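PDB 5GJO: Lysine/ornithine decarboxylase from Selenomonas ruminantium, which decarboxylates L-lysine and L-ornithine with similar efficiency, using pyridoxal 5'-phosphate as cofactor, to give cadaverine and putrescine. Local coordinates for residues T14-R18 against I19-F23; L60-L63 against A64-S68; K104-D108 against Y109-R113; K165-D169 against A170-A174; L229-L233 against A234-E238. The protein carries 2 engineered substitutions. One frame throughout, in Å; residues are numbered along the deposited sequence.

Contact 1. Residues T14-R18 against I19-F23; sequences TLAKR and IPTPF
The phenyl ring of F23 lies beside the last turn of helix 9-18. The backbone N of A16 sits at the ring edge, near the ring plane, 4.1 Å from F23 CZ. CB of L15 approaches the same atom obliquely, with L15 CB 3.9 Å from F23 CZ. One face of the ring carries I19 CG2, which stands 3.6 Å above the plane, offset toward the rim. F23 CG is held between its own backbone N and carbonyl carbon (chi1 58°), and this turns the ring back toward the helix. The other flat group, the R18 guanidinium, has I19 CD1 near it at an oblique angle, and R18 NH1 forms a salt bridge with E377. L15 and I19 extend in the same direction as neighbours, with L15 CD2 4.1 Å from I19 CD1. The backbone bond from I19 N to L15 O measures 2.8 Å. Water 1 donates to A16 O at 2.8 Å and accepts from T21 N, tying the helix end to the chain that leaves it. Trimming I19 to an alanine would probably leave one face of F23 less covered and L15 CD2 without its contact to CD1. I370 also touches both I19 and F23. This is a helix end passing, through a cis peptide before P22, into strand 23-26 of the mixed beta sheet, part of the beta domain that accompanies the PLP-binding barrel in this decarboxylase family.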
loop_
_atom_site.group_PDB
_atom_site.type_symbol
_atom_site.label_atom_id
_atom_site.label_comp_id
_atom_site.label_asym_id
_atom_site.label_seq_id
_atom_site.Cartn_x
_atom_site.Cartn_y
_atom_site.Cartn_z
ATOM N N THR A 14 0.958 -13.250 26.644
ATOM C CA THR A 14 1.930 -14.285 26.503
ATOM C C THR A 14 2.487 -14.309 25.068
ATOM O O THR A 14 3.712 -14.425 24.857
ATOM C CB THR A 14 1.425 -15.623 27.005
ATOM O OG1 THR A 14 0.329 -16.140 26.247
ATOM C CG2 THR A 14 1.010 -15.478 28.578
ATOM N N LEU A 15 1.610 -14.120 24.091
ATOM C CA LEU A 15 2.080 -14.069 22.707
ATOM C C LEU A 15 3.088 -12.933 22.536
ATOM O O LEU A 15 4.146 -13.089 21.908
ATOM C CB LEU A 15 0.887 -13.938 21.718
ATOM C CG LEU A 15 0.091 -15.235 21.503
ATOM C CD1 LEU A 15 -1.283 -14.871 20.938
ATOM C CD2 LEU A 15 0.858 -16.085 20.490
ATOM N N ALA A 16 2.733 -11.755 23.027
ATOM C CA ALA A 16 3.587 -10.547 22.785
ATOM C C ALA A 16 4.861 -10.549 23.624
ATOM O O ALA A 16 5.839 -9.880 23.262
ATOM C CB ALA A 16 2.765 -9.288 23.022
ATOM N N LYS A 17 4.883 -11.299 24.706
ATOM C CA LYS A 17 6.126 -11.496 25.434
ATOM C C LYS A 17 7.138 -12.263 24.589
ATOM O O LYS A 17 8.314 -12.007 24.624
ATOM C CB LYS A 17 5.864 -12.298 26.690
ATOM C CG LYS A 17 6.094 -11.549 27.969
ATOM C CD LYS A 17 5.832 -12.443 29.171
ATOM C CE LYS A 17 4.720 -11.910 30.072
ATOM N NZ LYS A 17 3.776 -12.982 30.525
ATOM N N ARG A 18 6.627 -13.287 23.928
ATOM C CA ARG A 18 7.368 -14.147 23.021
ATOM C C ARG A 18 7.743 -13.577 21.656
ATOM O O ARG A 18 8.817 -13.807 21.161
ATOM C CB ARG A 18 6.645 -15.468 22.869
ATOM C CG ARG A 18 7.456 -16.542 22.218
ATOM C CD ARG A 18 6.792 -17.889 22.429
ATOM N NE ARG A 18 5.547 -18.032 21.699
ATOM C CZ ARG A 18 4.337 -18.047 22.250
ATOM N NH1 ARG A 18 3.290 -18.193 21.485
ATOM N NH2 ARG A 18 4.175 -17.912 23.551
ATOM N N ILE A 19 6.811 -12.849 21.070
ATOM C CA ILE A 19 6.915 -12.403 19.701
ATOM C C ILE A 19 6.846 -10.883 19.606
ATOM O O ILE A 19 5.890 -10.306 20.040
ATOM C CB ILE A 19 5.746 -12.985 18.878
ATOM C CG1 ILE A 19 5.666 -14.510 18.999
ATOM C CG2 ILE A 19 5.829 -12.567 17.430
ATOM C CD1 ILE A 19 4.346 -15.083 18.556
ATOM N N PRO A 20 7.827 -10.242 18.985
ATOM C CA PRO A 20 7.737 -8.791 18.892
ATOM C C PRO A 20 6.591 -8.287 18.034
ATOM O O PRO A 20 6.364 -8.756 16.920
ATOM C CB PRO A 20 9.048 -8.353 18.191
ATOM C CG PRO A 20 9.839 -9.565 17.973
ATOM C CD PRO A 20 9.035 -10.799 18.298
ATOM N N THR A 21 5.899 -7.307 18.553
ATOM C CA THR A 21 4.834 -6.656 17.844
ATOM C C THR A 21 5.373 -5.793 16.730
ATOM O O THR A 21 6.496 -5.278 16.873
ATOM C CB THR A 21 3.972 -5.810 18.781
ATOM O OG1 THR A 21 4.765 -4.870 19.498
ATOM C CG2 THR A 21 3.222 -6.685 19.730
ATOM N N PRO A 22 4.579 -5.490 15.707
ATOM C CA PRO A 22 3.245 -6.007 15.483
ATOM C C PRO A 22 3.308 -7.393 14.834
ATOM O O PRO A 22 4.234 -7.743 14.036
ATOM C CB PRO A 22 2.689 -5.005 14.477
ATOM C CG PRO A 22 3.924 -4.585 13.707
ATOM C CD PRO A 22 4.993 -4.553 14.675
ATOM N N PHE A 23 2.281 -8.184 15.060
ATOM C CA PHE A 23 2.077 -9.413 14.330
ATOM C C PHE A 23 0.645 -9.754 14.215
ATOM O O PHE A 23 -0.166 -9.362 15.109
ATOM C CB PHE A 23 2.853 -10.554 15.009
ATOM C CG PHE A 23 2.481 -10.802 16.456
ATOM C CD1 PHE A 23 1.497 -11.713 16.803
ATOM C CD2 PHE A 23 3.153 -10.147 17.457
ATOM C CE1 PHE A 23 1.184 -11.906 18.158
ATOM C CE2 PHE A 23 2.852 -10.359 18.779
ATOM C CZ PHE A 23 1.837 -11.203 19.095
HETATM O O HOH W 1 6.011 -7.542 21.662
#

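Contact 2. Residues L60-L63 against A64-S68; sequences LSLL and AGLGS
L62 and L63 meet L66 and S68 at the C-terminal end of helix 57-65, which closes in a Schellman motif with G67 at positive phi. Backbone bonds come first. The helical pattern runs from A64 N to L60 O and from G65 N to S61 O. L66 N then bonds L62 O at 2.9 Å and adds a weak bond to L63 O. The motif itself is made by S68 N, which reaches back to L63 O at 3.0 Å, and by G67 N, which bonds A64 O at 3.0 Å. L63 O thus takes N-H groups from both L66 and S68. At the backbone angles of G67 a CB would jam against the carbonyl O of L66. Apolar contacts come next. L62 CG touches L66 CD1 at 4.1 Å, and the two side chains meet at a slant. L62 swings its CG opposite the backbone N (chi1 164°), which brings the branch point forward to L66. L63 CD2 touches the same methyl, L66 CD1, at 4.3 Å. V31 of helix 28-41 packs on L62, and Y35 of the same helix on L63 and S68, while Y49 of strand 45-50 packs on L63 and S68. The turn joins the helix to strand 69-72 within a beta-alpha-beta unit of the barrel. S68 CB is packed close here, 3.2 Å from L63 O and 3.8 Å from L63 CB.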
loop_
_atom_site.group_PDB
_atom_site.type_symbol
_atom_site.label_atom_id
_atom_site.label_comp_id
_atom_site.label_asym_id
_atom_site.label_seq_id
_atom_site.Cartn_x
_atom_site.Cartn_y
_atom_site.Cartn_z
ATOM N N LEU A 60 -3.499 -21.642 2.741
ATOM C CA LEU A 60 -3.661 -22.229 1.416
ATOM C C LEU A 60 -3.524 -23.756 1.488
ATOM O O LEU A 60 -4.327 -24.469 0.903
ATOM C CB LEU A 60 -2.688 -21.675 0.410
ATOM C CG LEU A 60 -2.761 -20.143 0.282
ATOM C CD1 LEU A 60 -1.648 -19.667 -0.647
ATOM C CD2 LEU A 60 -4.146 -19.661 -0.230
ATOM N N SER A 61 -2.551 -24.237 2.262
ATOM C CA SER A 61 -2.399 -25.674 2.388
ATOM C C SER A 61 -3.562 -26.297 3.093
ATOM O O SER A 61 -3.988 -27.430 2.740
ATOM C CB SER A 61 -1.030 -25.995 3.086
ATOM O OG SER A 61 0.051 -25.491 2.346
ATOM N N LEU A 62 -4.052 -25.666 4.175
ATOM C CA LEU A 62 -5.221 -26.127 4.825
ATOM C C LEU A 62 -6.409 -26.304 3.830
ATOM O O LEU A 62 -7.112 -27.386 3.750
ATOM C CB LEU A 62 -5.594 -25.195 6.010
ATOM C CG LEU A 62 -7.023 -25.382 6.517
ATOM C CD1 LEU A 62 -7.026 -26.706 7.298
ATOM C CD2 LEU A 62 -7.520 -24.260 7.416
ATOM N N LEU A 63 -6.707 -25.209 3.114
ATOM C CA LEU A 63 -7.762 -25.222 2.176
ATOM C C LEU A 63 -7.589 -26.264 1.064
ATOM O O LEU A 63 -8.599 -26.935 0.753
ATOM C CB LEU A 63 -8.013 -23.813 1.531
ATOM C CG LEU A 63 -8.599 -22.817 2.559
ATOM C CD1 LEU A 63 -8.440 -21.390 2.048
ATOM C CD2 LEU A 63 -10.050 -23.123 2.833
ATOM N N ALA A 64 -6.369 -26.395 0.510
ATOM C CA ALA A 64 -6.102 -27.434 -0.485
ATOM C C ALA A 64 -6.478 -28.839 0.093
ATOM O O ALA A 64 -7.151 -29.653 -0.547
ATOM C CB ALA A 64 -4.695 -27.395 -0.966
ATOM N N GLY A 65 -6.125 -29.055 1.344
ATOM C CA GLY A 65 -6.352 -30.338 1.988
ATOM C C GLY A 65 -7.774 -30.570 2.312
ATOM O O GLY A 65 -8.185 -31.742 2.475
ATOM N N LEU A 66 -8.601 -29.524 2.416
ATOM C CA LEU A 66 -9.992 -29.685 2.536
ATOM C C LEU A 66 -10.734 -29.901 1.180
ATOM O O LEU A 66 -11.902 -30.122 1.193
ATOM C CB LEU A 66 -10.667 -28.502 3.250
ATOM C CG LEU A 66 -10.241 -28.203 4.692
ATOM C CD1 LEU A 66 -10.604 -26.780 5.065
ATOM C CD2 LEU A 66 -10.789 -29.221 5.709
ATOM N N GLY A 67 -10.027 -29.878 0.084
ATOM C CA GLY A 67 -10.622 -30.037 -1.217
ATOM C C GLY A 67 -10.947 -28.725 -1.930
ATOM O O GLY A 67 -11.604 -28.750 -2.979
ATOM N N SER A 68 -10.494 -27.579 -1.428
ATOM C CA SER A 68 -10.851 -26.297 -2.070
ATOM C C SER A 68 -10.140 -26.197 -3.367
ATOM O O SER A 68 -8.992 -26.641 -3.489
ATOM C CB SER A 68 -10.404 -25.138 -1.157
ATOM O OG SER A 68 -10.826 -23.852 -1.667
#

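Contact 3. Residues K104-D108 against Y109-R113; sequences KAAAD and YNVRR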
loop_
_atom_site.group_PDB
_atom_site.type_symbol
_atom_site.label_atom_id
_atom_site.label_comp_id
_atom_site.label_asym_id
_atom_site.label_seq_id
_atom_site.Cartn_x
_atom_site.Cartn_y
_atom_site.Cartn_z
ATOM N N LYS A 104 1.808 -16.880 -19.298
ATOM C CA LYS A 104 2.902 -17.834 -19.315
ATOM C C LYS A 104 2.882 -18.782 -18.127
ATOM O O LYS A 104 3.075 -19.963 -18.282
ATOM C CB LYS A 104 4.243 -17.117 -19.380
ATOM C CG LYS A 104 5.386 -18.057 -19.703
ATOM C CD LYS A 104 6.724 -17.347 -19.696
ATOM C CE LYS A 104 7.883 -18.295 -19.995
ATOM N NZ LYS A 104 8.311 -19.003 -18.764
ATOM N N ALA A 105 2.616 -18.255 -16.938
ATOM C CA ALA A 105 2.451 -19.142 -15.769
ATOM C C ALA A 105 1.295 -20.093 -15.908
ATOM O O ALA A 105 1.363 -21.280 -15.567
ATOM C CB ALA A 105 2.381 -18.315 -14.450
ATOM N N ALA A 106 0.189 -19.601 -16.457
ATOM C CA ALA A 106 -0.954 -20.446 -16.671
ATOM C C ALA A 106 -0.595 -21.613 -17.587
ATOM O O ALA A 106 -0.917 -22.741 -17.259
ATOM C CB ALA A 106 -2.132 -19.668 -17.215
ATOM N N ALA A 107 0.117 -21.319 -18.671
ATOM C CA ALA A 107 0.533 -22.368 -19.647
ATOM C C ALA A 107 1.436 -23.374 -18.940
ATOM O O ALA A 107 1.153 -24.546 -18.930
ATOM C CB ALA A 107 1.290 -21.747 -20.792
ATOM N N ASP A 108 2.444 -22.858 -18.279
ATOM C CA ASP A 108 3.397 -23.732 -17.505
ATOM C C ASP A 108 2.729 -24.656 -16.508
ATOM O O ASP A 108 3.067 -25.854 -16.427
ATOM C CB ASP A 108 4.452 -22.894 -16.843
ATOM C CG ASP A 108 5.324 -22.156 -17.861
ATOM O OD1 ASP A 108 5.320 -22.514 -19.089
ATOM O OD2 ASP A 108 6.016 -21.184 -17.454
ATOM N N TYR A 109 1.694 -24.176 -15.806
ATOM C CA TYR A 109 1.095 -24.983 -14.781
ATOM C C TYR A 109 -0.130 -25.693 -15.165
ATOM O O TYR A 109 -0.797 -26.337 -14.332
ATOM C CB TYR A 109 0.883 -24.162 -13.521
ATOM C CG TYR A 109 2.100 -23.509 -12.966
ATOM C CD1 TYR A 109 3.286 -24.228 -12.753
ATOM C CD2 TYR A 109 2.075 -22.162 -12.564
ATOM C CE1 TYR A 109 4.414 -23.570 -12.232
ATOM C CE2 TYR A 109 3.183 -21.523 -12.033
ATOM C CZ TYR A 109 4.350 -22.243 -11.857
ATOM O OH TYR A 109 5.422 -21.584 -11.321
ATOM N N ASN A 110 -0.481 -25.622 -16.465
ATOM C CA ASN A 110 -1.662 -26.321 -16.967
ATOM C C ASN A 110 -2.943 -25.719 -16.323
ATOM O O ASN A 110 -3.901 -26.445 -16.020
ATOM C CB ASN A 110 -1.632 -27.827 -16.737
ATOM C CG ASN A 110 -0.454 -28.524 -17.468
ATOM O OD1 ASN A 110 -0.141 -28.184 -18.591
ATOM N ND2 ASN A 110 0.129 -29.533 -16.847
ATOM N N VAL A 111 -2.931 -24.409 -16.109
ATOM C CA VAL A 111 -4.126 -23.719 -15.677
ATOM C C VAL A 111 -4.885 -23.472 -16.959
ATOM O O VAL A 111 -4.387 -22.823 -17.846
ATOM C CB VAL A 111 -3.811 -22.363 -15.050
ATOM C CG1 VAL A 111 -5.093 -21.608 -14.787
ATOM C CG2 VAL A 111 -3.012 -22.514 -13.771
ATOM N N ARG A 112 -6.076 -24.028 -17.057
ATOM C CA ARG A 112 -6.868 -23.880 -18.264
ATOM C C ARG A 112 -8.327 -23.499 -18.028
ATOM O O ARG A 112 -9.206 -23.981 -18.712
ATOM C CB ARG A 112 -6.732 -25.116 -19.158
ATOM C CG ARG A 112 -6.981 -26.448 -18.478
ATOM C CD ARG A 112 -6.987 -27.591 -19.482
ATOM N NE ARG A 112 -7.910 -27.325 -20.581
ATOM C CZ ARG A 112 -9.230 -27.454 -20.515
ATOM N NH1 ARG A 112 -9.982 -27.153 -21.570
ATOM N NH2 ARG A 112 -9.808 -27.862 -19.400
ATOM N N ARG A 113 -8.573 -22.644 -17.040
ATOM C CA ARG A 113 -9.959 -22.178 -16.752
ATOM C C ARG A 113 -9.710 -20.692 -16.547
ATOM O O ARG A 113 -8.865 -20.323 -15.672
ATOM C CB ARG A 113 -10.477 -22.867 -15.524
ATOM C CG ARG A 113 -11.873 -22.503 -15.158
ATOM C CD ARG A 113 -12.273 -23.330 -13.962
ATOM N NE ARG A 113 -13.645 -23.188 -13.583
ATOM C CZ ARG A 113 -14.634 -24.048 -13.866
ATOM N NH1 ARG A 113 -14.420 -25.112 -14.613
ATOM N NH2 ARG A 113 -15.856 -23.828 -13.418
#
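Y109 folds its ring back over the last turn of helix 100-109. Y109 CD2 lies 3.2 Å from A105 O, placed obliquely to the ring, and Y109 CE2 touches A105 CB at 4.1 Å. D108 CB lies over one face. Y109 CG stands opposite its own carbonyl carbon (chi1 -56°), which sends the ring back along the helix. Beside it, V111 CB packs on A106 CB at 3.8 Å. From the neighbouring helix 75-83, H82 stacks on the Y109 ring and M78 touches both Y109 and V111. The backbone sets these positions. Y109 N bonds A105 O at 2.9 Å and makes a weak second bond to A106 O. V111 N reaches the same A106 O at 2.9 Å. N110 N bonds A107 O at 3.1 Å, coming from above the carbonyl plane. Further out, K104 NZ and D108 OD2 form a long, weak salt bridge. With an alanine at Y109, A105 would probably lose its ring contact and H82 its stacking partner. N110, at positive phi, gives a Schellman motif, which ends the helix and turns the chain toward strand 113-116 of the PLP-binding barrel.

Contact 4. Residues K165-D169 against A170-A174; sequences KAAQD and AGLHA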
loop_
_atom_site.group_PDB
_atom_site.type_symbol
_atom_site.label_atom_id
_atom_site.label_comp_id
_atom_site.label_asym_id
_atom_site.label_seq_id
_atom_site.Cartn_x
_atom_site.Cartn_y
_atom_site.Cartn_z
ATOM N N LYS A 165 -19.353 -16.992 -28.269
ATOM C CA LYS A 165 -19.287 -17.484 -29.662
ATOM C C LYS A 165 -17.966 -17.074 -30.290
ATOM O O LYS A 165 -17.348 -17.906 -30.937
ATOM C CB LYS A 165 -20.559 -17.100 -30.435
ATOM C CG LYS A 165 -20.722 -17.671 -31.835
ATOM C CD LYS A 165 -20.773 -19.186 -31.820
ATOM C CE LYS A 165 -21.320 -19.800 -33.098
ATOM N NZ LYS A 165 -21.856 -21.122 -32.633
ATOM N N ALA A 166 -17.444 -15.845 -30.080
ATOM C CA ALA A 166 -16.135 -15.462 -30.601
ATOM C C ALA A 166 -14.996 -16.267 -29.987
ATOM O O ALA A 166 -13.929 -16.557 -30.621
ATOM C CB ALA A 166 -15.886 -13.966 -30.434
ATOM N N ALA A 167 -15.102 -16.524 -28.681
ATOM C CA ALA A 167 -14.073 -17.315 -28.053
ATOM C C ALA A 167 -14.084 -18.724 -28.655
ATOM O O ALA A 167 -13.014 -19.265 -28.917
ATOM C CB ALA A 167 -14.334 -17.464 -26.538
ATOM N N GLN A 168 -15.267 -19.324 -28.767
ATOM C CA GLN A 168 -15.448 -20.635 -29.464
ATOM C C GLN A 168 -14.837 -20.611 -30.865
ATOM O O GLN A 168 -14.048 -21.491 -31.248
ATOM C CB GLN A 168 -16.898 -21.065 -29.509
ATOM C CG GLN A 168 -17.161 -22.506 -30.053
ATOM C CD GLN A 168 -18.610 -22.877 -30.088
ATOM O OE1 GLN A 168 -19.358 -22.443 -30.989
ATOM N NE2 GLN A 168 -19.037 -23.646 -29.155
ATOM N N ASP A 169 -15.140 -19.577 -31.625
ATOM C CA ASP A 169 -14.480 -19.415 -32.941
ATOM C C ASP A 169 -12.964 -19.399 -32.892
ATOM O O ASP A 169 -12.315 -19.853 -33.852
ATOM C CB ASP A 169 -15.025 -18.159 -33.674
ATOM C CG ASP A 169 -16.477 -18.321 -34.120
ATOM O OD1 ASP A 169 -17.057 -19.439 -34.058
ATOM O OD2 ASP A 169 -17.085 -17.312 -34.487
ATOM N N ALA A 170 -12.366 -18.848 -31.827
ATOM C CA ALA A 170 -10.959 -18.883 -31.684
ATOM C C ALA A 170 -10.382 -20.185 -31.052
ATOM O O ALA A 170 -9.206 -20.202 -30.710
ATOM C CB ALA A 170 -10.460 -17.652 -30.938
ATOM N N GLY A 171 -11.208 -21.187 -30.827
ATOM C CA GLY A 171 -10.775 -22.514 -30.364
ATOM C C GLY A 171 -10.777 -22.685 -28.867
ATOM O O GLY A 171 -10.363 -23.722 -28.348
ATOM N N LEU A 172 -11.320 -21.699 -28.170
ATOM C CA LEU A 172 -11.559 -21.851 -26.713
ATOM C C LEU A 172 -12.797 -22.610 -26.455
ATOM O O LEU A 172 -13.691 -22.676 -27.306
ATOM C CB LEU A 172 -11.583 -20.444 -26.035
ATOM C CG LEU A 172 -10.270 -19.634 -26.241
ATOM C CD1 LEU A 172 -10.448 -18.166 -25.892
ATOM C CD2 LEU A 172 -9.130 -20.200 -25.393
ATOM N N HIS A 173 -12.947 -23.175 -25.247
ATOM C CA HIS A 173 -14.106 -23.880 -24.941
ATOM C C HIS A 173 -15.084 -22.949 -24.206
ATOM O O HIS A 173 -14.775 -22.529 -23.088
ATOM C CB HIS A 173 -13.820 -25.118 -24.101
ATOM C CG HIS A 173 -15.062 -25.819 -23.639
ATOM N ND1 HIS A 173 -15.200 -26.352 -22.383
ATOM C CD2 HIS A 173 -16.173 -26.180 -24.307
ATOM C CE1 HIS A 173 -16.387 -26.900 -22.258
ATOM N NE2 HIS A 173 -16.997 -26.813 -23.415
ATOM N N ALA A 174 -16.227 -22.657 -24.817
ATOM C CA ALA A 174 -17.252 -21.800 -24.226
ATOM C C ALA A 174 -18.003 -22.557 -23.158
ATOM O O ALA A 174 -18.947 -23.345 -23.422
ATOM C CB ALA A 174 -18.171 -21.263 -25.321
HETATM O O HOH W 2 -17.051 -24.331 -27.077
HETATM O O HOH W 3 -13.839 -23.886 -29.780
#
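Q168 CA points a C-H at L172 O, 3.5 Å away and almost straight, with 169° at the hydrogen. Such a contact is weak. Water 3 bridges the same two residues, donating to both Q168 O and L172 O, 2.8 Å from each. A second water works from the end of the side chain. Water 2 accepts from Q168 NE2 and from the backbone N of A174. The Q168 chain leaves opposite its backbone N (chi1 -172°) and stays extended, so its amide stands level with the start of the strand. The other end of that amide is held too, since K165 NZ bonds Q168 OE1 at 3.3 Å, nearly straight on to the carbonyl. Both ends of the amide thus have a partner, which probably limits its rotation. The backbone beside it forms a Schellman motif, with G171 at positive phi as the C-prime residue. L172 N bonds A167 O at 3.1 Å, and G171 N bonds Q168 O at 2.9 Å from above the carbonyl plane. A170 N bonds A166 O and adds a weak bond to A167 O. The motif ends helix 160-169, and the chain runs on into strand 173-178, in a beta-alpha-beta unit of the barrel that begins with strand 133-137. L172 carries the apolar contact across the turn. Its CD1 touches A167 CB at 4.0 Å, and L172 CB lies 3.4 Å from A167 O. V134 of the preceding barrel strand packs against both A167 and L172, and M125 of helix 122-128 also touches L172.

Contact 5. Residues L229-L233 against A234-E238; sequences LNVDL and AAMME
L233 O accepts the backbone N-H of M237 at 2.9 Å, in a nearly straight bond. M237 CG also lies close to this oxygen, 3.3 Å from L233 O. One residue earlier, D232 O accepts from M236 N at 3.0 Å. The carboxylate of D232 supplies a further bond. D232 OD1 takes the N-H of A235 at 3.0 Å, with an angle of 169° at the hydrogen, and A235 N lies well above the carboxylate plane. The first torsion of D232 sets this up: CG lies anti to the backbone N (chi1 170°), which brings the carboxylate back over the first turn. A235 CB lies on the same side of the carboxylate as A235 N, 3.7 Å from D232 OD2. The negative charge at a helix start would probably be steadied by the helix dipole. Apolar contacts lie alongside. V231 CG1 meets M236 CE at 4.0 Å, where the two side chains run obliquely across each other. The M236 chain bends at its last torsion, which carries the methyl to V231. L233 CD2 touches M236 SD at 4.2 Å and also reaches M237 CE. P222 and Y260 pack on L233, while F37 of helix 28-41 covers A234 and M237. D232 is the N-cap of helix 233-247, and its capping bond to A235 N starts a helix that, along the chain, follows strand 214-216 and precedes strand 252-255 of the PLP-binding alpha/beta barrel.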
loop_
_atom_site.group_PDB
_atom_site.type_symbol
_atom_site.label_atom_id
_atom_site.label_comp_id
_atom_site.label_asym_id
_atom_site.label_seq_id
_atom_site.Cartn_x
_atom_site.Cartn_y
_atom_site.Cartn_z
ATOM N N LEU A 229 -21.893 -6.995 11.802
ATOM C CA LEU A 229 -22.344 -7.406 10.431
ATOM C C LEU A 229 -23.860 -7.493 10.522
ATOM O O LEU A 229 -24.365 -8.281 11.340
ATOM C CB LEU A 229 -21.743 -8.769 10.049
ATOM C CG LEU A 229 -22.223 -9.341 8.667
ATOM C CD1 LEU A 229 -21.984 -8.276 7.608
ATOM C CD2 LEU A 229 -21.506 -10.618 8.310
ATOM N N ASN A 230 -24.564 -6.675 9.737
ATOM C CA ASN A 230 -25.970 -6.587 9.800
ATOM C C ASN A 230 -26.703 -7.566 8.910
ATOM O O ASN A 230 -27.909 -7.448 8.758
ATOM C CB ASN A 230 -26.412 -5.137 9.554
ATOM C CG ASN A 230 -26.188 -4.684 8.126
ATOM O OD1 ASN A 230 -26.034 -5.501 7.215
ATOM N ND2 ASN A 230 -26.072 -3.372 7.949
ATOM N N VAL A 231 -26.005 -8.564 8.398
ATOM C CA VAL A 231 -26.563 -9.643 7.554
ATOM C C VAL A 231 -26.471 -10.943 8.326
ATOM O O VAL A 231 -25.452 -11.214 8.912
ATOM C CB VAL A 231 -25.593 -9.828 6.307
ATOM C CG1 VAL A 231 -25.739 -11.148 5.592
ATOM C CG2 VAL A 231 -25.793 -8.692 5.348
ATOM N N ASP A 232 -27.458 -11.802 8.173
ATOM C CA ASP A 232 -27.372 -13.153 8.680
ATOM C C ASP A 232 -26.741 -13.979 7.575
ATOM O O ASP A 232 -27.378 -14.193 6.560
ATOM C CB ASP A 232 -28.792 -13.624 8.941
ATOM C CG ASP A 232 -28.904 -15.104 9.238
ATOM O OD1 ASP A 232 -28.003 -15.885 9.006
ATOM O OD2 ASP A 232 -29.951 -15.481 9.726
ATOM N N LEU A 233 -25.519 -14.472 7.779
ATOM C CA LEU A 233 -24.831 -15.178 6.684
ATOM C C LEU A 233 -25.441 -16.502 6.349
ATOM O O LEU A 233 -25.429 -16.873 5.190
ATOM C CB LEU A 233 -23.332 -15.416 6.909
ATOM C CG LEU A 233 -22.450 -14.206 6.746
ATOM C CD1 LEU A 233 -21.098 -14.661 7.353
ATOM C CD2 LEU A 233 -22.321 -13.870 5.276
ATOM N N ALA A 234 -25.927 -17.272 7.339
ATOM C CA ALA A 234 -26.568 -18.481 7.012
ATOM C C ALA A 234 -27.778 -18.234 6.075
ATOM O O ALA A 234 -27.952 -18.946 5.087
ATOM C CB ALA A 234 -27.033 -19.216 8.287
ATOM N N ALA A 235 -28.588 -17.259 6.399
ATOM C CA ALA A 235 -29.790 -16.995 5.582
ATOM C C ALA A 235 -29.383 -16.522 4.211
ATOM O O ALA A 235 -30.000 -16.972 3.188
ATOM C CB ALA A 235 -30.715 -15.994 6.193
ATOM N N MET A 236 -28.381 -15.639 4.153
ATOM C CA MET A 236 -27.840 -15.254 2.819
ATOM C C MET A 236 -27.421 -16.451 1.997
ATOM O O MET A 236 -27.849 -16.617 0.796
ATOM C CB MET A 236 -26.682 -14.276 2.943
ATOM C CG MET A 236 -26.001 -13.952 1.616
ATOM S SD MET A 236 -24.613 -12.801 1.878
ATOM C CE MET A 236 -25.348 -11.184 1.589
ATOM N N MET A 237 -26.574 -17.317 2.568
ATOM C CA MET A 237 -26.087 -18.391 1.814
ATOM C C MET A 237 -27.229 -19.395 1.429
ATOM O O MET A 237 -27.246 -19.883 0.266
ATOM C CB MET A 237 -25.002 -19.139 2.583
ATOM C CG MET A 237 -23.737 -18.264 2.691
ATOM S SD MET A 237 -22.399 -19.200 3.422
ATOM C CE MET A 237 -21.353 -17.756 3.764
ATOM N N GLU A 238 -28.146 -19.660 2.339
ATOM C CA GLU A 238 -29.223 -20.586 2.056
ATOM C C GLU A 238 -30.097 -20.072 0.909
ATOM O O GLU A 238 -30.547 -20.835 0.106
ATOM C CB GLU A 238 -30.085 -20.839 3.287
ATOM C CG GLU A 238 -29.380 -21.522 4.437
ATOM C CD GLU A 238 -29.407 -23.033 4.350
ATOM O OE1 GLU A 238 -30.087 -23.561 3.457
ATOM O OE2 GLU A 238 -28.731 -23.687 5.162
#

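Contacts 2 to 5 lie in the PLP-binding barrel. Contact 1 belongs to the start of the mixed-sheet region, and its centre is about 54 Å from that of contact 4, across the chain centre. Contacts 2, 3 and 4 are Schellman helix ends, each leading into a barrel strand, whereas contact 5 is a helix start. Contacts 3 and 4 are the closest pair, about 5 Å between nearest atoms. None of the five holds a residue of the PLP pocket. Side chains of M237, S68 and V111 lie about 10, 11 and 13 Å from a bound PLP. The engineered C226-C303 disulfide lies outside all ten segments.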